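Local coordinates for protein RNA methyltransferase, TrmH family (Porphyromonas gingivalis, PDB 2I6D) that probably methylates RNA, as a knotted methyltransferase of the TrmH (SpoU) family with a probable substrate-binding domain in its N-terminal part, at residues A[96-107]-A[158-168]; A[112-121]-A[137-146]. All coordinates share one frame; numbering follows the deposited sequence.

Contact 1: residues A[96-107]-A[158-168]; sequences EPEPVVEGLTLL and QPTPLKNTVDT
With chi1 of T160 at -59°, its CG2 lies anti to the backbone N and meets the 96-107 segment, touching P97 O at 3.4 Å and the CA of P99, while OG1 turns to the ring of P97, 3.6 Å from CG. L162 has its CG anti to the carbonyl carbon and an extended end that forks between two partners: CD2 lies against the ring of P99, 3.7 Å from CB, and CD1 faces L107, whose side chain was modelled in two positions, so that contact is doubtful in detail. CG of P99 also meets CG2 of T168 at 3.8 Å. Q158 is extended and points counter to the P97 ring, with NE2 beside CG. Direct polar bonding is replaced by water. One molecule donates to both P97 O and P161 O; another accepts from V100 N, donates to Q158 OE1 at 2.9 Å and also bonds T160 OG1. A third joins K163 NZ to E98 OE2. The proline-rich linker crosses over edge strand 158-161 and then turns into strand 104-109; V100 rests on H131 and its O accepts from W133 NE1, both of the intervening strand 131-134, and helix 214-217 lies beside T165.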
loop_
_atom_site.group_PDB
_atom_site.type_symbol
_atom_site.label_atom_id
_atom_site.label_comp_id
_atom_site.label_asym_id
_atom_site.label_seq_id
_atom_site.Cartn_x
_atom_site.Cartn_y
_atom_site.Cartn_z
ATOM N N GLU A 96 7.128 7.159 -9.972
ATOM C CA GLU A 96 7.753 6.851 -8.669
ATOM C C GLU A 96 8.326 8.050 -7.902
ATOM O O GLU A 96 9.327 8.652 -8.302
ATOM C CB GLU A 96 8.772 5.716 -8.792
ATOM C CG GLU A 96 9.036 4.980 -7.478
ATOM C CD GLU A 96 9.519 3.554 -7.687
ATOM O OE1 GLU A 96 10.714 3.286 -7.423
ATOM O OE2 GLU A 96 8.707 2.702 -8.113
ATOM N N PRO A 97 7.685 8.387 -6.772
ATOM C CA PRO A 97 7.959 9.670 -6.144
ATOM C C PRO A 97 9.147 9.660 -5.171
ATOM O O PRO A 97 9.525 8.608 -4.641
ATOM C CB PRO A 97 6.654 9.965 -5.404
ATOM C CG PRO A 97 6.143 8.592 -4.995
ATOM C CD PRO A 97 6.684 7.602 -6.019
ATOM N N GLU A 98 9.745 10.833 -4.995
ATOM C CA GLU A 98 10.564 11.099 -3.835
ATOM C C GLU A 98 9.710 10.750 -2.612
ATOM O O GLU A 98 8.493 11.009 -2.609
ATOM C CB GLU A 98 10.907 12.583 -3.777
ATOM C CG GLU A 98 12.353 12.915 -3.891
ATOM C CD GLU A 98 13.213 12.114 -2.952
ATOM O OE1 GLU A 98 13.009 12.207 -1.706
ATOM O OE2 GLU A 98 14.096 11.398 -3.479
ATOM N N PRO A 99 10.310 10.110 -1.594
ATOM C CA PRO A 99 9.516 9.935 -0.373
ATOM C C PRO A 99 9.227 11.286 0.278
ATOM O O PRO A 99 10.105 12.154 0.329
ATOM C CB PRO A 99 10.438 9.116 0.532
ATOM C CG PRO A 99 11.804 9.348 0.015
ATOM C CD PRO A 99 11.648 9.505 -1.471
ATOM N N VAL A 100 8.008 11.431 0.784
ATOM C CA VAL A 100 7.525 12.656 1.364
ATOM C C VAL A 100 7.069 12.312 2.791
ATOM O O VAL A 100 6.480 11.233 3.019
ATOM C CB VAL A 100 6.345 13.223 0.490
ATOM C CG1 VAL A 100 5.492 14.224 1.261
ATOM C CG2 VAL A 100 6.883 13.836 -0.821
ATOM N N VAL A 101 7.388 13.183 3.750
ATOM C CA VAL A 101 6.824 13.071 5.117
ATOM C C VAL A 101 5.742 14.132 5.276
ATOM O O VAL A 101 6.037 15.316 5.220
ATOM C CB VAL A 101 7.882 13.260 6.261
ATOM C CG1 VAL A 101 7.232 13.029 7.660
ATOM C CG2 VAL A 101 9.072 12.320 6.103
ATOM N N GLU A 102 4.482 13.724 5.471
ATOM C CA GLU A 102 3.427 14.701 5.776
ATOM C C GLU A 102 2.643 14.044 6.895
ATOM O O GLU A 102 1.913 13.096 6.655
ATOM C CB GLU A 102 2.520 15.002 4.566
ATOM C CG GLU A 102 3.247 15.776 3.448
ATOM C CD GLU A 102 2.464 15.945 2.135
ATOM O OE1 GLU A 102 2.652 17.022 1.510
ATOM O OE2 GLU A 102 1.706 15.020 1.717
ATOM N N GLY A 103 2.852 14.516 8.119
ATOM C CA GLY A 103 2.335 13.842 9.293
ATOM C C GLY A 103 3.007 12.499 9.548
ATOM O O GLY A 103 4.085 12.188 8.995
ATOM N N LEU A 104 2.366 11.688 10.386
ATOM C CA LEU A 104 2.878 10.381 10.692
ATOM C C LEU A 104 2.964 9.569 9.395
ATOM O O LEU A 104 1.968 9.442 8.646
ATOM C CB LEU A 104 1.942 9.687 11.689
ATOM C CG LEU A 104 2.247 8.217 11.948
ATOM C CD1 LEU A 104 3.715 8.085 12.520
ATOM C CD2 LEU A 104 1.179 7.664 12.925
ATOM N N THR A 105 4.151 9.022 9.164
ATOM C CA THR A 105 4.502 8.348 7.929
ATOM C C THR A 105 5.039 6.977 8.299
ATOM O O THR A 105 5.951 6.868 9.127
ATOM C CB THR A 105 5.584 9.168 7.205
ATOM O OG1 THR A 105 5.043 10.463 6.896
ATOM C CG2 THR A 105 6.058 8.473 5.900
ATOM N N LEU A 106 4.473 5.931 7.695
ATOM C CA LEU A 106 4.897 4.569 7.962
ATOM C C LEU A 106 5.996 4.156 7.022
ATOM O O LEU A 106 5.983 4.528 5.826
ATOM C CB LEU A 106 3.725 3.582 7.828
ATOM C CG LEU A 106 2.501 3.935 8.638
ATOM C CD1 LEU A 106 1.484 2.797 8.411
ATOM C CD2 LEU A 106 2.876 4.115 10.128
ATOM N N LEU A 107 6.975 3.434 7.566
ATOM C CA LEU A 107 7.946 2.768 6.731
ATOM C C LEU A 107 7.881 1.275 7.035
ATOM O O LEU A 107 8.025 0.860 8.180
ATOM C CB LEU A 107 9.364 3.310 6.969
ATOM C CG LEU A 107 10.492 2.810 6.040
ATOM C CD1 LEU A 107 10.936 1.402 6.359
ATOM C CD2 LEU A 107 10.140 2.883 4.598
ATOM N N GLN A 158 -0.695 7.441 -0.277
ATOM C CA GLN A 158 0.342 7.403 -1.306
ATOM C C GLN A 158 1.477 6.444 -0.922
ATOM O O GLN A 158 2.138 6.644 0.107
ATOM C CB GLN A 158 0.946 8.786 -1.594
ATOM C CG GLN A 158 2.021 8.694 -2.722
ATOM C CD GLN A 158 2.885 9.943 -2.892
ATOM O OE1 GLN A 158 3.688 10.302 -2.014
ATOM N NE2 GLN A 158 2.764 10.580 -4.052
ATOM N N PRO A 159 1.703 5.398 -1.734
ATOM C CA PRO A 159 2.746 4.455 -1.361
ATOM C C PRO A 159 4.060 4.741 -2.087
ATOM O O PRO A 159 4.031 5.077 -3.273
ATOM C CB PRO A 159 2.143 3.123 -1.760
ATOM C CG PRO A 159 1.311 3.459 -3.033
ATOM C CD PRO A 159 0.927 4.955 -2.911
ATOM N N THR A 160 5.194 4.603 -1.404
ATOM C CA THR A 160 6.462 5.003 -1.996
ATOM C C THR A 160 7.492 3.907 -1.830
ATOM O O THR A 160 8.020 3.731 -0.757
ATOM C CB THR A 160 7.003 6.339 -1.394
ATOM O OG1 THR A 160 6.040 7.384 -1.607
ATOM C CG2 THR A 160 8.314 6.753 -2.089
ATOM N N PRO A 161 7.767 3.148 -2.905
ATOM C CA PRO A 161 8.901 2.213 -2.817
ATOM C C PRO A 161 10.207 2.998 -2.670
ATOM O O PRO A 161 10.465 3.923 -3.454
ATOM C CB PRO A 161 8.854 1.476 -4.165
ATOM C CG PRO A 161 7.455 1.745 -4.703
ATOM C CD PRO A 161 7.066 3.076 -4.204
ATOM N N LEU A 162 11.036 2.652 -1.692
ATOM C CA LEU A 162 12.258 3.408 -1.462
ATOM C C LEU A 162 13.428 2.815 -2.217
ATOM O O LEU A 162 13.509 1.600 -2.366
ATOM C CB LEU A 162 12.609 3.484 0.027
ATOM C CG LEU A 162 11.620 4.118 1.007
ATOM C CD1 LEU A 162 12.220 4.157 2.392
ATOM C CD2 LEU A 162 11.290 5.528 0.574
ATOM N N LYS A 163 14.317 3.687 -2.701
ATOM C CA LYS A 163 15.554 3.279 -3.349
ATOM C C LYS A 163 16.574 2.820 -2.302
ATOM O O LYS A 163 17.275 1.801 -2.476
ATOM C CB LYS A 163 16.173 4.456 -4.111
ATOM C CG LYS A 163 15.441 4.931 -5.346
ATOM C CD LYS A 163 16.314 5.937 -6.103
ATOM C CE LYS A 163 15.526 6.652 -7.190
ATOM N NZ LYS A 163 14.232 7.178 -6.654
ATOM N N ASN A 164 16.695 3.605 -1.236
ATOM C CA ASN A 164 17.729 3.365 -0.227
ATOM C C ASN A 164 17.131 3.789 1.090
ATOM O O ASN A 164 17.227 4.963 1.472
ATOM C CB ASN A 164 18.996 4.169 -0.514
ATOM C CG ASN A 164 20.178 3.820 0.441
ATOM O OD1 ASN A 164 20.000 3.323 1.557
ATOM N ND2 ASN A 164 21.386 4.119 -0.011
ATOM N N THR A 165 16.530 2.826 1.772
ATOM C CA THR A 165 15.841 3.067 3.058
ATOM C C THR A 165 16.726 3.795 4.064
ATOM O O THR A 165 16.321 4.789 4.663
ATOM C CB THR A 165 15.379 1.729 3.694
ATOM O OG1 THR A 165 14.527 1.037 2.771
ATOM C CG2 THR A 165 14.642 1.962 5.008
ATOM N N VAL A 166 17.938 3.282 4.240
ATOM C CA VAL A 166 18.858 3.816 5.217
ATOM C C VAL A 166 19.215 5.251 4.889
ATOM O O VAL A 166 19.125 6.100 5.765
ATOM C CB VAL A 166 20.131 2.935 5.369
ATOM C CG1 VAL A 166 21.199 3.668 6.186
ATOM C CG2 VAL A 166 19.762 1.612 6.048
ATOM N N ASP A 167 19.562 5.518 3.630
ATOM C CA ASP A 167 19.917 6.866 3.155
ATOM C C ASP A 167 18.760 7.844 3.399
ATOM O O ASP A 167 18.981 8.980 3.828
ATOM C CB ASP A 167 20.160 6.849 1.650
ATOM C CG ASP A 167 21.597 6.770 1.281
ATOM O OD1 ASP A 167 21.931 7.396 0.241
ATOM O OD2 ASP A 167 22.392 6.099 1.999
ATOM N N THR A 168 17.543 7.403 3.082
ATOM C CA THR A 168 16.344 8.184 3.293
ATOM C C THR A 168 16.103 8.468 4.769
ATOM O O THR A 168 15.840 9.617 5.153
ATOM C CB THR A 168 15.122 7.457 2.718
ATOM O OG1 THR A 168 15.262 7.423 1.299
ATOM C CG2 THR A 168 13.817 8.187 3.067
HETATM O O HOH W 1 11.447 6.822 -4.033
HETATM O O HOH W 2 13.558 9.330 -5.248
HETATM O O HOH W 3 6.060 9.755 -0.386
#

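Contact 2: residues A[112-121]-A[137-146]; sequences QDPGNVGTIL and GSADVFSPKV. With ACY (acetic acid), chain B.
Helix 114-127, which follows strand 104-109 in the parallel sheet, packs its first turns against the loop 137-143 and the start of helix 144-148. V146 is the knob, set in a hole formed by P114, V117, G118 and L121. Its CG1, anti to the backbone N (chi1 176°), comes 3.6 Å from CD1 of L121, the two side chains crossing at about a right angle; its CG2 lies over the first turn, 3.9 Å from P114 O. At G118 the wall of the hole is backbone, with CA near V146 CG1. V141 enters from the loop: its CG1 meets CG1 of V117 at 3.8 Å and also CD1 of L121. At the N-terminal end of the helix, CB of A139 fits between V117 CG2 and the backbone of 112-114, 3.4 Å from Q112 O. At the rim, the aliphatic CG of K145 rests on CB of P114, and CG of Q112 lies against G137 O. Polar groups shape the two segments separately. D113 caps helix 114-127, OD2 accepting from N116 N at 2.8 Å on its anti side. In the loop, D140 makes an Asx turn through F142 N, and D140 O takes both N and OG of S143, the latter in the carbonyl plane at 2.7 Å; D140 OD2 is salt-bridged to R19 and R22. An acetate, probably from the crystallisation liquor, accepts through one oxygen from D113 N and from N116 ND2, the latter at 171°; N116 OD1 is held by N241. Here a helix following a strand of the parallel sheet is covered by the next strand-to-helix loop, as in the alpha/beta methyltransferase domain of the SPOUT family to which this protein belongs.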
loop_
_atom_site.group_PDB
_atom_site.type_symbol
_atom_site.label_atom_id
_atom_site.label_comp_id
_atom_site.label_asym_id
_atom_site.label_seq_id
_atom_site.Cartn_x
_atom_site.Cartn_y
_atom_site.Cartn_z
ATOM N N GLN A 112 7.164 -8.562 3.893
ATOM C CA GLN A 112 7.055 -9.285 2.625
ATOM C C GLN A 112 5.650 -9.778 2.349
ATOM O O GLN A 112 5.270 -9.948 1.203
ATOM C CB GLN A 112 8.038 -10.459 2.566
ATOM C CG GLN A 112 9.380 -10.109 3.157
ATOM C CD GLN A 112 10.521 -10.882 2.557
ATOM O OE1 GLN A 112 10.389 -12.072 2.236
ATOM N NE2 GLN A 112 11.661 -10.208 2.391
ATOM N N ASP A 113 4.876 -10.021 3.391
ATOM C CA ASP A 113 3.593 -10.669 3.194
ATOM C C ASP A 113 2.563 -9.709 2.588
ATOM O O ASP A 113 2.279 -8.666 3.160
ATOM C CB ASP A 113 3.073 -11.242 4.508
ATOM C CG ASP A 113 1.754 -11.979 4.326
ATOM O OD1 ASP A 113 1.766 -13.070 3.756
ATOM O OD2 ASP A 113 0.706 -11.446 4.728
ATOM N N PRO A 114 2.016 -10.065 1.412
ATOM C CA PRO A 114 0.980 -9.261 0.755
ATOM C C PRO A 114 -0.236 -9.013 1.639
ATOM O O PRO A 114 -0.764 -7.902 1.649
ATOM C CB PRO A 114 0.608 -10.107 -0.482
ATOM C CG PRO A 114 1.785 -10.949 -0.723
ATOM C CD PRO A 114 2.402 -11.234 0.602
ATOM N N GLY A 115 -0.677 -10.040 2.371
ATOM C CA GLY A 115 -1.787 -9.889 3.317
ATOM C C GLY A 115 -1.526 -8.808 4.343
ATOM O O GLY A 115 -2.376 -7.929 4.554
ATOM N N ASN A 116 -0.359 -8.874 4.995
ATOM C CA ASN A 116 0.031 -7.889 5.995
ATOM C C ASN A 116 0.086 -6.480 5.396
ATOM O O ASN A 116 -0.398 -5.527 6.022
ATOM C CB ASN A 116 1.380 -8.247 6.646
ATOM C CG ASN A 116 1.278 -9.454 7.569
ATOM O OD1 ASN A 116 0.198 -9.779 8.057
ATOM N ND2 ASN A 116 2.397 -10.148 7.786
ATOM N N VAL A 117 0.637 -6.351 4.179
ATOM C CA VAL A 117 0.782 -5.018 3.586
ATOM C C VAL A 117 -0.593 -4.419 3.294
ATOM O O VAL A 117 -0.840 -3.251 3.604
ATOM C CB VAL A 117 1.710 -4.999 2.330
ATOM C CG1 VAL A 117 1.638 -3.638 1.611
ATOM C CG2 VAL A 117 3.186 -5.312 2.722
ATOM N N GLY A 118 -1.496 -5.230 2.739
ATOM C CA GLY A 118 -2.874 -4.801 2.492
ATOM C C GLY A 118 -3.572 -4.351 3.761
ATOM O O GLY A 118 -4.280 -3.333 3.770
ATOM N N THR A 119 -3.444 -5.154 4.812
ATOM C CA THR A 119 -4.052 -4.803 6.090
ATOM C C THR A 119 -3.496 -3.470 6.598
ATOM O O THR A 119 -4.250 -2.642 7.127
ATOM C CB THR A 119 -3.863 -5.922 7.122
ATOM O OG1 THR A 119 -4.463 -7.122 6.605
ATOM C CG2 THR A 119 -4.522 -5.561 8.456
ATOM N N ILE A 120 -2.184 -3.299 6.494
ATOM C CA ILE A 120 -1.520 -2.060 6.920
ATOM C C ILE A 120 -2.034 -0.872 6.117
ATOM O O ILE A 120 -2.310 0.181 6.698
ATOM C CB ILE A 120 0.022 -2.170 6.879
ATOM C CG1 ILE A 120 0.467 -3.018 8.069
ATOM C CG2 ILE A 120 0.688 -0.769 6.955
ATOM C CD1 ILE A 120 1.878 -3.662 7.867
ATOM N N LEU A 121 -2.149 -1.033 4.795
ATOM C CA LEU A 121 -2.725 0.037 3.972
ATOM C C LEU A 121 -4.130 0.440 4.440
ATOM O O LEU A 121 -4.470 1.621 4.440
ATOM C CB LEU A 121 -2.753 -0.340 2.482
ATOM C CG LEU A 121 -1.390 -0.424 1.778
ATOM C CD1 LEU A 121 -1.607 -0.914 0.332
ATOM C CD2 LEU A 121 -0.689 0.954 1.793
ATOM N N GLY A 137 12.590 -5.363 0.224
ATOM C CA GLY A 137 11.981 -6.667 0.382
ATOM C C GLY A 137 10.507 -6.638 0.760
ATOM O O GLY A 137 9.906 -7.691 0.922
ATOM N N SER A 138 9.917 -5.461 0.880
ATOM C CA SER A 138 8.465 -5.363 1.154
ATOM C C SER A 138 7.616 -5.735 -0.070
ATOM O O SER A 138 8.088 -5.687 -1.208
ATOM C CB SER A 138 8.107 -3.978 1.681
ATOM O OG SER A 138 8.679 -3.804 2.974
ATOM N N ALA A 139 6.389 -6.177 0.173
ATOM C CA ALA A 139 5.477 -6.592 -0.907
ATOM C C ALA A 139 5.215 -5.444 -1.875
ATOM O O ALA A 139 5.291 -4.278 -1.491
ATOM C CB ALA A 139 4.158 -7.120 -0.321
ATOM N N ASP A 140 4.925 -5.776 -3.129
ATOM C CA ASP A 140 4.622 -4.774 -4.152
ATOM C C ASP A 140 3.165 -4.300 -3.969
ATOM O O ASP A 140 2.243 -5.080 -4.190
ATOM C CB ASP A 140 4.829 -5.394 -5.558
ATOM C CG ASP A 140 4.580 -4.410 -6.708
ATOM O OD1 ASP A 140 4.140 -3.265 -6.495
ATOM O OD2 ASP A 140 4.845 -4.795 -7.861
ATOM N N VAL A 141 2.957 -3.038 -3.602
ATOM C CA VAL A 141 1.591 -2.534 -3.326
ATOM C C VAL A 141 0.682 -2.539 -4.561
ATOM O O VAL A 141 -0.547 -2.599 -4.421
ATOM C CB VAL A 141 1.554 -1.130 -2.656
ATOM C CG1 VAL A 141 2.115 -1.199 -1.246
ATOM C CG2 VAL A 141 2.297 -0.082 -3.516
ATOM N N PHE A 142 1.289 -2.509 -5.746
ATOM C CA PHE A 142 0.533 -2.498 -7.002
ATOM C C PHE A 142 0.323 -3.882 -7.597
ATOM O O PHE A 142 -0.242 -4.023 -8.692
ATOM C CB PHE A 142 1.160 -1.533 -7.998
ATOM C CG PHE A 142 1.107 -0.103 -7.526
ATOM C CD1 PHE A 142 -0.115 0.560 -7.443
ATOM C CD2 PHE A 142 2.264 0.559 -7.132
ATOM C CE1 PHE A 142 -0.191 1.866 -6.972
ATOM C CE2 PHE A 142 2.201 1.880 -6.672
ATOM C CZ PHE A 142 0.973 2.526 -6.592
ATOM N N SER A 143 0.779 -4.907 -6.880
ATOM C CA SER A 143 0.521 -6.298 -7.289
ATOM C C SER A 143 -0.986 -6.531 -7.076
ATOM O O SER A 143 -1.562 -5.911 -6.192
ATOM C CB SER A 143 1.353 -7.282 -6.452
ATOM O OG SER A 143 0.947 -7.216 -5.086
ATOM N N PRO A 144 -1.629 -7.371 -7.917
ATOM C CA PRO A 144 -3.048 -7.704 -7.754
ATOM C C PRO A 144 -3.410 -8.141 -6.337
ATOM O O PRO A 144 -4.483 -7.798 -5.830
ATOM C CB PRO A 144 -3.233 -8.887 -8.693
ATOM C CG PRO A 144 -2.233 -8.657 -9.780
ATOM C CD PRO A 144 -1.050 -8.016 -9.115
ATOM N N LYS A 145 -2.536 -8.918 -5.704
ATOM C CA LYS A 145 -2.885 -9.427 -4.384
ATOM C C LYS A 145 -3.081 -8.269 -3.386
ATOM O O LYS A 145 -4.087 -8.233 -2.656
ATOM C CB LYS A 145 -1.880 -10.471 -3.893
ATOM C CG LYS A 145 -2.339 -11.162 -2.605
ATOM C CD LYS A 145 -1.995 -12.654 -2.577
ATOM C CE LYS A 145 -2.738 -13.367 -1.440
ATOM N NZ LYS A 145 -2.690 -14.880 -1.546
ATOM N N VAL A 146 -2.164 -7.309 -3.379
ATOM C CA VAL A 146 -2.327 -6.149 -2.505
ATOM C C VAL A 146 -3.469 -5.241 -2.933
ATOM O O VAL A 146 -4.319 -4.903 -2.114
ATOM C CB VAL A 146 -1.036 -5.334 -2.352
ATOM C CG1 VAL A 146 -1.298 -4.056 -1.478
ATOM C CG2 VAL A 146 0.068 -6.239 -1.750
HETATM C C ACY B . 5.869 -9.987 7.254
HETATM O O ACY B . 5.071 -9.561 6.447
HETATM O OXT ACY B . 5.630 -10.230 8.495
HETATM C CH3 ACY B . 7.218 -10.195 6.654
#

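In the fold
The two contacts work on successive parts of the same parallel sheet: strand 104-109 leads from contact 1 into helix 114-127 of contact 2, and helix 144-148 leads back to strand 158-161, so contact 2 is nested within the loop that contact 1 closes. Their centres are about 16 Å apart, but they touch, P159 packing on V141 and F142, and L106 on I120. Both are partly buried, contact 2 lying nearer the centre of the chain (about 6 Å against 12 Å). Contact 1 covers the sheet's edge strand and bridges polar groups through water; contact 2 is centred on buried valines and leucine, and several of its polar groups cap or turn their own segment, others reaching outside it.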